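Local atomic coordinates of DNA polymerase III, gamma subunit-related protein (Thermotoga maritima, PDB entry 2GNO), a protein that is probably a DNA-binding protein related to the clamp-loader subunits of bacterial DNA polymerase III, though its precise role is not established. Residues 26-31 / 159-164; 53-58 / 86-91; 181-186 / 203-208; 193-198 / 211-216; 243-248 / 285-290. One frame throughout, in Å; residues are numbered along the deposited sequence.

Interaction 1. Residues 26-31 / 159-164; sequences EDLSYP and LPLLER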
# COMPACT_ATOMS: atom_id res chain seq x y z
N GLU A 26 -10.07 -5.64 1.43
CA GLU A 26 -9.44 -5.91 0.14
C GLU A 26 -8.69 -4.70 -0.45
O GLU A 26 -7.79 -4.90 -1.25
CB GLU A 26 -10.47 -6.43 -0.88
N ASP A 27 -9.06 -3.47 -0.06
CA ASP A 27 -8.39 -2.26 -0.58
C ASP A 27 -6.92 -2.29 -0.19
O ASP A 27 -6.57 -2.88 0.84
CB ASP A 27 -9.11 -0.99 -0.10
CG ASP A 27 -8.56 0.30 -0.74
OD1 ASP A 27 -7.49 0.79 -0.32
OD2 ASP A 27 -9.23 0.89 -1.60
N LEU A 28 -6.05 -1.69 -1.01
CA LEU A 28 -4.60 -1.69 -0.72
C LEU A 28 -4.18 -0.88 0.50
O LEU A 28 -3.21 -1.25 1.18
CB LEU A 28 -3.80 -1.16 -1.91
CG LEU A 28 -3.85 -1.91 -3.25
CD1 LEU A 28 -3.03 -1.16 -4.30
CD2 LEU A 28 -3.35 -3.32 -3.12
N SER A 29 -4.88 0.22 0.76
CA SER A 29 -4.58 1.11 1.89
C SER A 29 -5.70 1.41 2.87
O SER A 29 -5.39 1.92 3.94
CB SER A 29 -4.03 2.44 1.33
OG SER A 29 -4.96 3.03 0.47
N TYR A 30 -6.97 1.10 2.57
CA TYR A 30 -8.06 1.42 3.50
C TYR A 30 -7.89 0.78 4.89
O TYR A 30 -8.10 1.49 5.85
CB TYR A 30 -9.44 1.18 2.88
CG TYR A 30 -10.62 1.77 3.61
CD1 TYR A 30 -10.74 3.16 3.76
CD2 TYR A 30 -11.69 0.98 4.00
CE1 TYR A 30 -11.87 3.72 4.36
CE2 TYR A 30 -12.82 1.53 4.57
CZ TYR A 30 -12.90 2.90 4.76
OH TYR A 30 -14.03 3.40 5.34
N PRO A 31 -7.52 -0.53 5.01
CA PRO A 31 -7.28 -1.10 6.35
C PRO A 31 -6.25 -0.32 7.16
O PRO A 31 -6.47 -0.11 8.36
CB PRO A 31 -6.81 -2.53 6.06
CG PRO A 31 -7.47 -2.85 4.71
CD PRO A 31 -7.42 -1.56 3.95
N LEU A 159 -7.00 7.06 -14.25
CA LEU A 159 -6.10 6.59 -13.20
C LEU A 159 -6.76 5.40 -12.48
O LEU A 159 -7.24 5.56 -11.36
CB LEU A 159 -5.85 7.74 -12.25
CG LEU A 159 -5.19 8.98 -12.87
CD1 LEU A 159 -5.15 10.09 -11.85
CD2 LEU A 159 -3.80 8.67 -13.41
N PRO A 160 -6.77 4.21 -13.11
CA PRO A 160 -7.41 3.04 -12.51
C PRO A 160 -6.97 2.60 -11.11
O PRO A 160 -7.75 1.94 -10.43
CB PRO A 160 -7.10 1.93 -13.52
CG PRO A 160 -6.91 2.64 -14.79
CD PRO A 160 -6.18 3.87 -14.41
N LEU A 161 -5.74 2.94 -10.67
CA LEU A 161 -5.28 2.56 -9.32
C LEU A 161 -6.10 3.16 -8.18
O LEU A 161 -6.18 2.55 -7.11
CB LEU A 161 -3.81 2.97 -9.08
CG LEU A 161 -3.15 2.78 -7.69
CD1 LEU A 161 -3.16 1.32 -7.18
CD2 LEU A 161 -1.72 3.28 -7.71
N LEU A 162 -6.70 4.33 -8.41
CA LEU A 162 -7.45 5.04 -7.38
C LEU A 162 -8.60 4.25 -6.79
O LEU A 162 -8.87 4.36 -5.60
CB LEU A 162 -7.93 6.41 -7.86
CG LEU A 162 -6.92 7.36 -8.50
CD1 LEU A 162 -7.55 8.74 -8.65
CD2 LEU A 162 -5.65 7.46 -7.73
N GLU A 163 -9.26 3.43 -7.60
CA GLU A 163 -10.36 2.60 -7.15
C GLU A 163 -9.91 1.49 -6.17
O GLU A 163 -10.75 0.95 -5.45
CB GLU A 163 -11.10 2.01 -8.36
CG GLU A 163 -12.42 1.30 -8.02
CD GLU A 163 -13.22 0.85 -9.23
OE1 GLU A 163 -12.79 1.11 -10.37
OE2 GLU A 163 -14.28 0.22 -9.02
N ARG A 164 -8.61 1.14 -6.15
CA ARG A 164 -8.10 0.10 -5.25
C ARG A 164 -7.06 0.57 -4.18
O ARG A 164 -6.70 -0.23 -3.34
CB ARG A 164 -7.62 -1.11 -6.08
CG ARG A 164 -6.40 -0.90 -6.98
CD ARG A 164 -6.22 -2.11 -7.91
NE ARG A 164 -4.99 -2.04 -8.71
CZ ARG A 164 -3.80 -2.57 -8.40
NH1 ARG A 164 -3.59 -3.27 -7.27
NH2 ARG A 164 -2.77 -2.42 -9.25
O HOH W 1 -10.14 3.53 -3.13
O HOH W 2 -11.48 -0.31 -2.44

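Interaction 2. Residues 53-58 / 86-91; sequences LEIDPE and VIVHDC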
# COMPACT_ATOMS: atom_id res chain seq x y z
N LEU A 53 1.57 3.88 19.06
CA LEU A 53 2.78 3.33 18.45
C LEU A 53 2.41 2.65 17.14
O LEU A 53 1.50 1.84 17.11
CB LEU A 53 3.44 2.30 19.37
CG LEU A 53 4.61 1.49 18.78
CD1 LEU A 53 5.78 2.38 18.43
CD2 LEU A 53 5.03 0.40 19.73
N GLU A 54 3.15 2.96 16.09
CA GLU A 54 2.94 2.37 14.78
C GLU A 54 4.09 1.42 14.49
O GLU A 54 5.26 1.81 14.61
CB GLU A 54 2.86 3.46 13.73
CG GLU A 54 2.40 3.01 12.35
CD GLU A 54 2.34 4.17 11.36
OE1 GLU A 54 2.66 5.31 11.74
OE2 GLU A 54 1.99 3.94 10.19
N ILE A 55 3.77 0.18 14.14
CA ILE A 55 4.76 -0.83 13.78
C ILE A 55 4.57 -1.10 12.30
O ILE A 55 3.49 -1.53 11.88
CB ILE A 55 4.61 -2.11 14.62
CG1 ILE A 55 5.00 -1.84 16.08
CG2 ILE A 55 5.47 -3.24 14.07
CD1 ILE A 55 6.52 -1.56 16.34
N ASP A 56 5.60 -0.82 11.51
CA ASP A 56 5.56 -1.02 10.06
C ASP A 56 7.01 -1.09 9.51
O ASP A 56 7.50 -0.12 8.95
CB ASP A 56 4.81 0.17 9.45
CG ASP A 56 4.49 0.00 7.97
OD1 ASP A 56 4.45 -1.12 7.44
OD2 ASP A 56 4.24 1.02 7.33
N PRO A 57 7.71 -2.22 9.70
CA PRO A 57 9.09 -2.32 9.20
C PRO A 57 9.19 -2.17 7.68
O PRO A 57 8.21 -2.42 6.99
CB PRO A 57 9.53 -3.72 9.62
CG PRO A 57 8.35 -4.42 10.09
CD PRO A 57 7.28 -3.44 10.40
N GLU A 58 10.34 -1.72 7.17
CA GLU A 58 10.52 -1.54 5.72
C GLU A 58 10.52 -2.81 4.87
O GLU A 58 10.24 -2.74 3.68
CB GLU A 58 11.82 -0.76 5.41
CG GLU A 58 11.81 0.71 5.80
CD GLU A 58 13.09 1.44 5.43
OE1 GLU A 58 14.08 0.79 5.00
OE2 GLU A 58 13.13 2.67 5.57
N VAL A 86 -1.77 0.62 19.76
CA VAL A 86 -0.66 0.07 19.00
C VAL A 86 -1.21 -0.31 17.63
O VAL A 86 -2.17 -1.05 17.56
CB VAL A 86 -0.02 -1.18 19.66
CG1 VAL A 86 1.03 -1.80 18.73
CG2 VAL A 86 0.59 -0.83 20.98
N ILE A 87 -0.59 0.20 16.56
CA ILE A 87 -1.01 -0.10 15.20
C ILE A 87 0.05 -0.98 14.54
O ILE A 87 1.22 -0.61 14.53
CB ILE A 87 -1.23 1.18 14.41
CG1 ILE A 87 -2.30 2.03 15.09
CG2 ILE A 87 -1.65 0.85 12.99
CD1 ILE A 87 -2.27 3.45 14.69
N VAL A 88 -0.34 -2.15 14.06
CA VAL A 88 0.61 -3.07 13.39
C VAL A 88 0.07 -3.24 11.98
O VAL A 88 -0.94 -3.90 11.79
CB VAL A 88 0.67 -4.43 14.07
CG1 VAL A 88 1.74 -5.32 13.39
CG2 VAL A 88 0.95 -4.25 15.57
N HIS A 89 0.75 -2.64 11.01
CA HIS A 89 0.29 -2.71 9.62
C HIS A 89 0.68 -4.00 8.93
O HIS A 89 1.81 -4.45 9.10
CB HIS A 89 0.86 -1.56 8.80
CG HIS A 89 0.39 -0.20 9.24
ND1 HIS A 89 -0.94 0.15 9.26
CD2 HIS A 89 1.07 0.93 9.52
CE1 HIS A 89 -1.06 1.41 9.62
NE2 HIS A 89 0.15 1.91 9.77
N ASP A 90 -0.23 -4.60 8.16
CA ASP A 90 0.07 -5.84 7.42
C ASP A 90 0.69 -6.91 8.34
O ASP A 90 1.76 -7.46 8.05
CB ASP A 90 0.92 -5.48 6.20
CG ASP A 90 0.14 -4.68 5.16
OD1 ASP A 90 -1.00 -5.08 4.84
OD2 ASP A 90 0.67 -3.70 4.62
N CYS A 91 -0.07 -7.25 9.38
CA CYS A 91 0.36 -8.17 10.45
C CYS A 91 0.64 -9.64 10.11
O CYS A 91 1.22 -10.36 10.95
CB CYS A 91 -0.60 -8.09 11.63
SG CYS A 91 -2.19 -8.65 11.15

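Interaction 3. Residues 181-186 / 203-208; sequences SGLMES and GLEGYL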
# COMPACT_ATOMS: atom_id res chain seq x y z
N SER A 181 -4.17 17.50 -12.79
CA SER A 181 -3.78 17.65 -14.19
C SER A 181 -2.45 18.38 -14.28
O SER A 181 -1.61 18.00 -15.07
CB SER A 181 -4.84 18.37 -14.99
OG SER A 181 -6.02 17.60 -15.03
N GLY A 182 -2.24 19.40 -13.44
CA GLY A 182 -0.97 20.14 -13.41
C GLY A 182 0.22 19.28 -12.98
O GLY A 182 1.34 19.48 -13.47
N LEU A 183 0.00 18.35 -12.05
CA LEU A 183 1.06 17.44 -11.57
C LEU A 183 1.43 16.46 -12.69
O LEU A 183 2.60 16.11 -12.88
CB LEU A 183 0.62 16.66 -10.31
CG LEU A 183 1.62 15.66 -9.71
CD1 LEU A 183 2.93 16.33 -9.40
CD2 LEU A 183 1.06 15.00 -8.47
N MSE A 184 0.41 16.00 -13.41
CA MSE A 184 0.63 15.10 -14.55
C MSE A 184 1.48 15.79 -15.62
O MSE A 184 2.38 15.16 -16.18
CB MSE A 184 -0.70 14.58 -15.10
CG MSE A 184 -1.37 13.64 -14.12
SE MSE A 184 -3.19 13.27 -14.54
CE MSE A 184 -2.95 12.47 -16.08
N GLU A 185 1.20 17.07 -15.88
CA GLU A 185 1.95 17.85 -16.86
C GLU A 185 3.37 18.18 -16.40
O GLU A 185 4.28 18.23 -17.23
CB GLU A 185 1.18 19.14 -17.22
CG GLU A 185 1.87 20.06 -18.25
CD GLU A 185 2.18 19.40 -19.57
OE1 GLU A 185 1.42 18.50 -20.01
OE2 GLU A 185 3.18 19.79 -20.20
N SER A 186 3.57 18.43 -15.10
CA SER A 186 4.91 18.75 -14.56
C SER A 186 5.85 17.54 -14.77
O SER A 186 6.99 17.70 -15.19
CB SER A 186 4.83 19.17 -13.09
OG SER A 186 4.32 18.14 -12.26
N GLY A 203 2.63 6.46 -2.70
CA GLY A 203 1.43 7.14 -3.11
C GLY A 203 1.28 7.63 -4.53
O GLY A 203 1.80 7.02 -5.45
N LEU A 204 0.56 8.75 -4.65
CA LEU A 204 0.22 9.38 -5.90
C LEU A 204 1.37 9.80 -6.78
O LEU A 204 1.37 9.44 -7.97
CB LEU A 204 -0.67 10.62 -5.67
CG LEU A 204 -1.26 11.33 -6.90
CD1 LEU A 204 -2.11 10.40 -7.75
CD2 LEU A 204 -2.08 12.48 -6.46
N GLU A 205 2.34 10.54 -6.23
CA GLU A 205 3.41 11.00 -7.10
C GLU A 205 4.20 9.82 -7.70
O GLU A 205 4.48 9.85 -8.88
CB GLU A 205 4.22 12.14 -6.46
CG GLU A 205 5.08 12.95 -7.45
CD GLU A 205 5.48 14.35 -6.93
OE1 GLU A 205 4.85 14.86 -5.99
OE2 GLU A 205 6.39 14.97 -7.52
N GLY A 206 4.47 8.78 -6.93
CA GLY A 206 5.15 7.61 -7.45
C GLY A 206 4.37 6.92 -8.58
O GLY A 206 4.97 6.47 -9.56
N TYR A 207 3.06 6.83 -8.42
CA TYR A 207 2.16 6.22 -9.41
C TYR A 207 2.17 7.00 -10.72
O TYR A 207 2.31 6.40 -11.79
CB TYR A 207 0.75 6.11 -8.81
CG TYR A 207 -0.33 5.71 -9.77
CD1 TYR A 207 -0.18 4.59 -10.59
CD2 TYR A 207 -1.55 6.38 -9.78
CE1 TYR A 207 -1.19 4.22 -11.47
CE2 TYR A 207 -2.57 5.99 -10.63
CZ TYR A 207 -2.39 4.92 -11.48
OH TYR A 207 -3.41 4.51 -12.29
N LEU A 208 2.04 8.33 -10.62
CA LEU A 208 2.08 9.22 -11.76
C LEU A 208 3.45 9.20 -12.41
O LEU A 208 3.53 9.25 -13.64
CB LEU A 208 1.63 10.65 -11.38
CG LEU A 208 0.17 10.76 -10.87
CD1 LEU A 208 -0.22 12.20 -10.53
CD2 LEU A 208 -0.81 10.19 -11.87

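Interaction 4. Residues 193-198 / 211-216; sequences EKLLKK and RELLER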
# COMPACT_ATOMS: atom_id res chain seq x y z
N GLU A 193 16.34 11.98 -15.68
CA GLU A 193 17.15 11.80 -14.46
C GLU A 193 16.35 12.15 -13.21
O GLU A 193 16.36 11.41 -12.23
CB GLU A 193 18.42 12.67 -14.48
CG GLU A 193 19.42 12.31 -15.57
N LYS A 194 15.63 13.27 -13.28
CA LYS A 194 14.79 13.75 -12.17
C LYS A 194 13.55 12.90 -11.96
O LYS A 194 13.13 12.70 -10.82
CB LYS A 194 14.39 15.22 -12.40
CG LYS A 194 15.58 16.17 -12.42
CD LYS A 194 15.15 17.62 -12.60
N LEU A 195 12.95 12.43 -13.06
CA LEU A 195 11.77 11.59 -13.00
C LEU A 195 12.07 10.28 -12.28
O LEU A 195 11.23 9.80 -11.51
CB LEU A 195 11.26 11.28 -14.42
CG LEU A 195 10.01 10.40 -14.57
CD1 LEU A 195 8.82 11.09 -13.92
CD2 LEU A 195 9.72 10.09 -16.05
N LEU A 196 13.25 9.70 -12.53
CA LEU A 196 13.64 8.44 -11.88
C LEU A 196 13.79 8.51 -10.37
O LEU A 196 13.75 7.48 -9.70
CB LEU A 196 14.91 7.88 -12.52
CG LEU A 196 14.75 7.44 -13.97
CD1 LEU A 196 16.11 7.02 -14.53
CD2 LEU A 196 13.73 6.32 -14.10
N LYS A 197 13.95 9.72 -9.83
CA LYS A 197 14.02 9.95 -8.41
C LYS A 197 12.62 9.88 -7.78
O LYS A 197 12.51 9.87 -6.56
CB LYS A 197 14.69 11.31 -8.14
CG LYS A 197 16.13 11.41 -8.68
CD LYS A 197 16.73 12.80 -8.50
CE LYS A 197 18.11 12.91 -9.16
NZ LYS A 197 19.10 11.95 -8.58
N LYS A 198 11.55 9.82 -8.59
CA LYS A 198 10.17 9.74 -8.11
C LYS A 198 9.46 8.41 -8.38
O LYS A 198 8.48 8.12 -7.73
CB LYS A 198 9.33 10.85 -8.73
CG LYS A 198 9.80 12.29 -8.43
CD LYS A 198 8.90 13.28 -9.15
CE LYS A 198 9.28 14.72 -8.91
NZ LYS A 198 9.06 15.11 -7.49
N ARG A 211 3.54 5.94 -14.35
CA ARG A 211 2.72 6.10 -15.55
C ARG A 211 3.48 6.88 -16.63
O ARG A 211 3.49 6.49 -17.79
CB ARG A 211 1.39 6.80 -15.25
CG ARG A 211 0.35 5.91 -14.59
CD ARG A 211 -1.01 6.60 -14.39
NE ARG A 211 -1.60 7.15 -15.62
CZ ARG A 211 -1.49 8.42 -16.06
NH1 ARG A 211 -0.79 9.35 -15.42
NH2 ARG A 211 -2.09 8.77 -17.18
N GLU A 212 4.12 7.97 -16.22
CA GLU A 212 4.91 8.80 -17.11
C GLU A 212 6.12 8.07 -17.70
O GLU A 212 6.41 8.23 -18.88
CB GLU A 212 5.36 10.06 -16.39
CG GLU A 212 6.24 11.01 -17.18
CD GLU A 212 5.61 11.50 -18.44
OE1 GLU A 212 4.37 11.68 -18.50
OE2 GLU A 212 6.38 11.75 -19.38
N LEU A 213 6.83 7.30 -16.88
CA LEU A 213 7.97 6.57 -17.39
C LEU A 213 7.50 5.53 -18.44
O LEU A 213 8.18 5.32 -19.45
CB LEU A 213 8.73 5.87 -16.27
CG LEU A 213 10.03 5.16 -16.70
CD1 LEU A 213 11.04 6.15 -17.27
CD2 LEU A 213 10.64 4.33 -15.62
N LEU A 214 6.37 4.87 -18.19
CA LEU A 214 5.84 3.89 -19.14
C LEU A 214 5.47 4.51 -20.46
O LEU A 214 5.68 3.89 -21.51
CB LEU A 214 4.64 3.15 -18.60
CG LEU A 214 4.95 2.17 -17.49
CD1 LEU A 214 3.68 1.70 -16.82
CD2 LEU A 214 5.78 0.99 -18.01
N GLU A 215 4.88 5.71 -20.39
CA GLU A 215 4.49 6.45 -21.57
C GLU A 215 5.72 6.82 -22.38
O GLU A 215 5.66 6.82 -23.59
CB GLU A 215 3.65 7.70 -21.20
CG GLU A 215 3.04 8.48 -22.38
CD GLU A 215 2.00 7.71 -23.17
OE1 GLU A 215 1.60 6.59 -22.79
OE2 GLU A 215 1.56 8.23 -24.21
N ARG A 216 6.85 7.12 -21.72
CA ARG A 216 8.09 7.42 -22.44
C ARG A 216 8.61 6.21 -23.14
O ARG A 216 9.10 6.34 -24.25
CB ARG A 216 9.15 7.99 -21.53
CG ARG A 216 8.75 9.32 -21.04
CD ARG A 216 9.76 9.96 -20.20
NE ARG A 216 9.21 11.22 -19.72
CZ ARG A 216 9.88 12.15 -19.05
NH1 ARG A 216 11.19 12.04 -18.84
NH2 ARG A 216 9.23 13.24 -18.68

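Interaction 5. Residues 243-248 / 285-290; sequences LLIQRL and LTLMNI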
# COMPACT_ATOMS: atom_id res chain seq x y z
N LEU A 243 11.68 -3.70 -7.37
CA LEU A 243 10.53 -2.88 -6.97
C LEU A 243 9.90 -2.18 -8.16
O LEU A 243 8.68 -2.15 -8.27
CB LEU A 243 10.93 -1.81 -5.92
CG LEU A 243 9.86 -0.80 -5.45
CD1 LEU A 243 8.56 -1.44 -4.95
CD2 LEU A 243 10.46 0.10 -4.36
N LEU A 244 10.71 -1.59 -9.04
CA LEU A 244 10.19 -0.91 -10.24
C LEU A 244 9.51 -1.94 -11.13
O LEU A 244 8.43 -1.68 -11.64
CB LEU A 244 11.31 -0.17 -10.97
CG LEU A 244 10.96 0.71 -12.18
CD1 LEU A 244 9.93 1.79 -11.88
CD2 LEU A 244 12.21 1.33 -12.73
N ILE A 245 10.11 -3.11 -11.31
CA ILE A 245 9.50 -4.19 -12.12
C ILE A 245 8.11 -4.52 -11.61
O ILE A 245 7.16 -4.54 -12.39
CB ILE A 245 10.38 -5.46 -12.14
CG1 ILE A 245 11.60 -5.20 -13.02
CG2 ILE A 245 9.59 -6.69 -12.70
CD1 ILE A 245 12.66 -6.27 -12.92
N GLN A 246 8.00 -4.74 -10.31
CA GLN A 246 6.71 -5.06 -9.69
C GLN A 246 5.68 -3.96 -9.93
O GLN A 246 4.58 -4.24 -10.38
CB GLN A 246 6.89 -5.33 -8.18
CG GLN A 246 7.70 -6.58 -7.85
CD GLN A 246 7.05 -7.86 -8.37
OE1 GLN A 246 5.84 -7.89 -8.62
NE2 GLN A 246 7.84 -8.91 -8.51
N ARG A 247 6.06 -2.72 -9.68
CA ARG A 247 5.14 -1.61 -9.89
C ARG A 247 4.72 -1.44 -11.32
O ARG A 247 3.55 -1.23 -11.57
CB ARG A 247 5.75 -0.30 -9.43
CG ARG A 247 5.98 -0.29 -8.00
CD ARG A 247 6.54 0.99 -7.55
NE ARG A 247 5.55 2.05 -7.67
CZ ARG A 247 5.66 3.24 -7.09
NH1 ARG A 247 6.69 3.54 -6.31
NH2 ARG A 247 4.69 4.11 -7.26
N LEU A 248 5.68 -1.51 -12.25
CA LEU A 248 5.34 -1.35 -13.66
C LEU A 248 4.47 -2.51 -14.16
O LEU A 248 3.53 -2.28 -14.90
CB LEU A 248 6.61 -1.19 -14.52
CG LEU A 248 7.47 0.05 -14.25
CD1 LEU A 248 8.59 0.10 -15.28
CD2 LEU A 248 6.67 1.34 -14.32
N LEU A 285 16.46 -8.30 -18.13
CA LEU A 285 15.71 -9.09 -19.11
C LEU A 285 14.21 -8.96 -18.85
O LEU A 285 13.43 -8.80 -19.78
CB LEU A 285 16.10 -10.56 -19.01
CG LEU A 285 15.46 -11.56 -19.95
CD1 LEU A 285 15.86 -11.28 -21.40
CD2 LEU A 285 15.89 -12.95 -19.52
N THR A 286 13.80 -9.03 -17.58
CA THR A 286 12.39 -8.92 -17.24
C THR A 286 11.84 -7.52 -17.56
O THR A 286 10.75 -7.41 -18.14
CB THR A 286 12.11 -9.27 -15.75
OG1 THR A 286 12.57 -10.61 -15.47
CG2 THR A 286 10.63 -9.17 -15.44
N LEU A 287 12.57 -6.47 -17.17
CA LEU A 287 12.16 -5.09 -17.42
C LEU A 287 12.00 -4.86 -18.93
O LEU A 287 11.00 -4.33 -19.37
CB LEU A 287 13.15 -4.09 -16.81
CG LEU A 287 12.77 -2.58 -16.87
CD1 LEU A 287 11.52 -2.30 -16.10
CD2 LEU A 287 13.90 -1.76 -16.31
N MSE A 288 12.97 -5.31 -19.71
CA MSE A 288 12.94 -5.21 -21.15
C MSE A 288 11.68 -5.82 -21.73
O MSE A 288 11.03 -5.22 -22.58
CB MSE A 288 14.11 -5.97 -21.77
CG MSE A 288 14.20 -5.77 -23.25
SE MSE A 288 15.69 -6.70 -23.95
CE MSE A 288 15.07 -8.56 -23.85
N ASN A 289 11.35 -7.02 -21.26
CA ASN A 289 10.18 -7.73 -21.75
C ASN A 289 8.84 -7.07 -21.39
O ASN A 289 8.00 -6.99 -22.25
CB ASN A 289 10.23 -9.21 -21.33
CG ASN A 289 11.33 -10.01 -22.05
OD1 ASN A 289 11.57 -9.84 -23.25
ND2 ASN A 289 11.91 -10.96 -21.34
N ILE A 290 8.65 -6.62 -20.15
CA ILE A 290 7.37 -5.98 -19.76
C ILE A 290 7.16 -4.67 -20.54
O ILE A 290 6.07 -4.40 -21.02
CB ILE A 290 7.22 -5.77 -18.22
CG1 ILE A 290 8.16 -4.70 -17.64
CG2 ILE A 290 7.39 -7.09 -17.47
CD1 ILE A 290 7.96 -4.42 -16.16

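Interaction 1. Residues 26-31 / 159-164
Leu28 and Arg164 are joined through the backbone: Leu28 N donates to Arg164 O at 2.8 Å, a nearly straight bond with an angle of 169° at the hydrogen. Here the loop after helix 155-158, in the AAA+ lid, meets the turn leading into helix 30-43. Asp27 has CG anti to its backbone N (chi1 -174°), which places the carboxyl carbon 3.2 Å from Arg164 O. Its OD1 turns back on its own segment and accepts from Ser29 N at 2.9 Å, on the anti side, and from Tyr30 N, which lies above the carboxylate plane, giving an Asx turn. Phe166 N donates to the same oxygen. OD2 receives two waters, one of which also donates to Leu162 O. Leu28 CD1 meets Leu161 CD1 at 3.8 Å, the two side chains crossing at about a right angle, while Arg164 NH1 lies 3.7 Å from Leu28 CD1. Leu161 CD1 also lies 4.0 Å above one face of the guanidinium, toward its rim, although the arginine is poorly ordered. The donors around Asp27 and Arg164 O probably ease the closeness of these acceptors, so one backbone bond and water bridges stand beside the leucine and arginine contacts.

Interaction 2. Residues 53-58 / 86-91
His89 and Glu54 meet through a side-chain bond: His89 NE2 donates to Glu54 OE2 at 2.8 Å, with the angle at the hydrogen bent to 136°. The oxygen lies in the ring plane and is approached on its anti side, and the carboxylate is turned 77° from the imidazole. Glu54 reaches the ring with an extended chain, its CG anti to the backbone N (chi1 -170°). Asp56 CB adds a contact at the ring edge, 3.8 Å from His89 CD2, and Ile87 CG2 covers part of one ring face. The side chains belong to two neighbouring parallel strands and the loops that follow them, in a beta-alpha-beta unit connected by helix 64-74 within this P-loop-type fold. Ile87 N donates to Leu53 O at 2.7 Å, and Ile55 N to Ile87 O. His89 N continues the ladder to Ile55 O at 3.1 Å. Ile55 CG2 lies 4.3 Å from Val88 CG1. An alanine in place of His89 would probably leave the Glu54 carboxylate without its imidazole donor and Asn118 ND2 without ND1. Farther out, Asn118 at ND1 and Glu54 at NE2 together probably limit the turning of the ring, and the Asp56 carboxylate forms salt bridges with Arg93 and Arg32.

Interaction 3. Residues 181-186 / 203-208
A helix-helix crossing at -47° brings Leu183 and Met184 of helix 166-189, which lies in the AAA+ lid, against Leu204, Glu205 and Leu208 of helix 203-219. The axes of the two short segments approach to 10.6 Å, a separation bridged largely by the leucine side chains. Leu183 sets its CG anti to the backbone N (chi1 179°), and chi2 (56°) then places the methyls. Its CD2 meets Leu208 CD1 at 3.7 Å. The same methyl lies 4.5 Å from Leu204 CD2. The other, CD1, comes 4.1 Å from Glu205 CD, the two side chains crossing at about a right angle. Met184, present as selenomethionine, contributes CG rather than its selenium: that carbon sits 4.0 Å from Leu208 CD1, again nearly square to its partner. Leu208 CD1 is thus touched by both Leu183 and Met184. An alanine in place of Leu183 would probably open a gap beside Leu208 CD1, Leu204 CD2 and the carboxylate carbon of Glu205. No hydrogen bond joins the two segments; they meet through van der Waals contacts, while the charge of Glu205 is directed to Lys198, with which its carboxylate forms a salt bridge.

Interaction 4. Residues 193-198 / 211-216
Leu195 and Leu196 supply the apolar half of the contact with helix 203-219. Leu196 CD2 lies 4.0 Å from Leu213 CD2, the two side chains meeting at a slant, and Leu195 CD2 approaches Leu213 CD1 at 4.3 Å. The same Leu195 methyl also rests 3.8 Å from Glu212 CG, the aliphatic part of an acidic residue. Leu195 directs its CG anti to the backbone N (chi1 180°). It meets Arg216 tip to tip, CD2 sitting over the centre of one guanidinium face, 3.6 Å from CZ. Here the short helix 192-195, which follows the long helix 166-189, is laid against helix 203-219, whose later part belongs to the gamma-subunit-related C-terminal domain. The charged interactions lie within that helix, one turn apart. Glu212 is bent at chi2 (58°), and its OE2 accepts from Arg216 NE at 2.9 Å through its anti lone pair, near the guanidinium plane, in a salt bridge; a second bond from Arg216 NH2 to the same oxygen is weak. The carboxylate therefore occupies the guanidinium edge while the leucine covers a face. Arg216 NH2 is also bonded to Leu190 O, and Glu212 and Arg216 belong to a pocket that holds 2-ethoxyethanol.

Interaction 5. Residues 243-248 / 285-290
Leu248 N donates to Leu244 O at 2.8 Å, the shortest of the backbone bonds that hold these two segments in helical form, and this turn presents Leu248 to the neighbouring helix. Leu248 CD1 meets Leu287 CD1 at 3.9 Å, while its CB lies 3.9 Å from Ile290 CD1. Ile290 reaches that point because its CG1 stands between the backbone N and the carbonyl carbon (chi1 69°), the crowded position for a branched residue in a helix, and the chain then runs on extended to CD1. The same methyl comes 3.9 Å from Ile245 O, a carbonyl that also accepts from Thr249 OG1. Ile245 meets Thr286 and Leu287 as well. Its CG2 touches Thr286 CG2 at 3.8 Å, the side chains crossing at about a right angle, and its CG1 lies 4.2 Å from Leu287 CD1. Thr286 OG1 bonds to Asn282 O, just ahead of its helix, so the polar end has a partner while the methyl packs. No polar bond crosses between the segments. Their axes come within 10.2 Å and differ by 22°, so helices 239-254 and 283-298 run nearly parallel here, in the all-helical, gamma-subunit-related C-terminal domain. Helix 261-274 lies against the same seam, where Ile273 touches both Ile245 and Thr286 and Leu270 touches Ile290. Helix 225-235 packs on Leu287, and helix 203-219 meets Leu248 through Cys210 and Leu214.

In the fold
Helix 203-219 ties most of these contacts together. It takes part in interactions 3 and 4, whose centres are 10 Å apart and which are joined by a salt bridge from Lys198 to Glu205. Interaction 1 reaches the same helix through Leu161 N and Tyr207 OH, and interaction 5 touches it where Leu248 CD2 packs on Leu214 CG at 3.7 Å. Interaction 2 stands apart in the parallel sheet: nested in the chain within the loop closed by interaction 1, it lies about 30 Å centre to centre from interaction 4, across the middle of the molecule. Each of these two lies beside a bound 2-ethoxyethanol, probably from the crystallisation liquor.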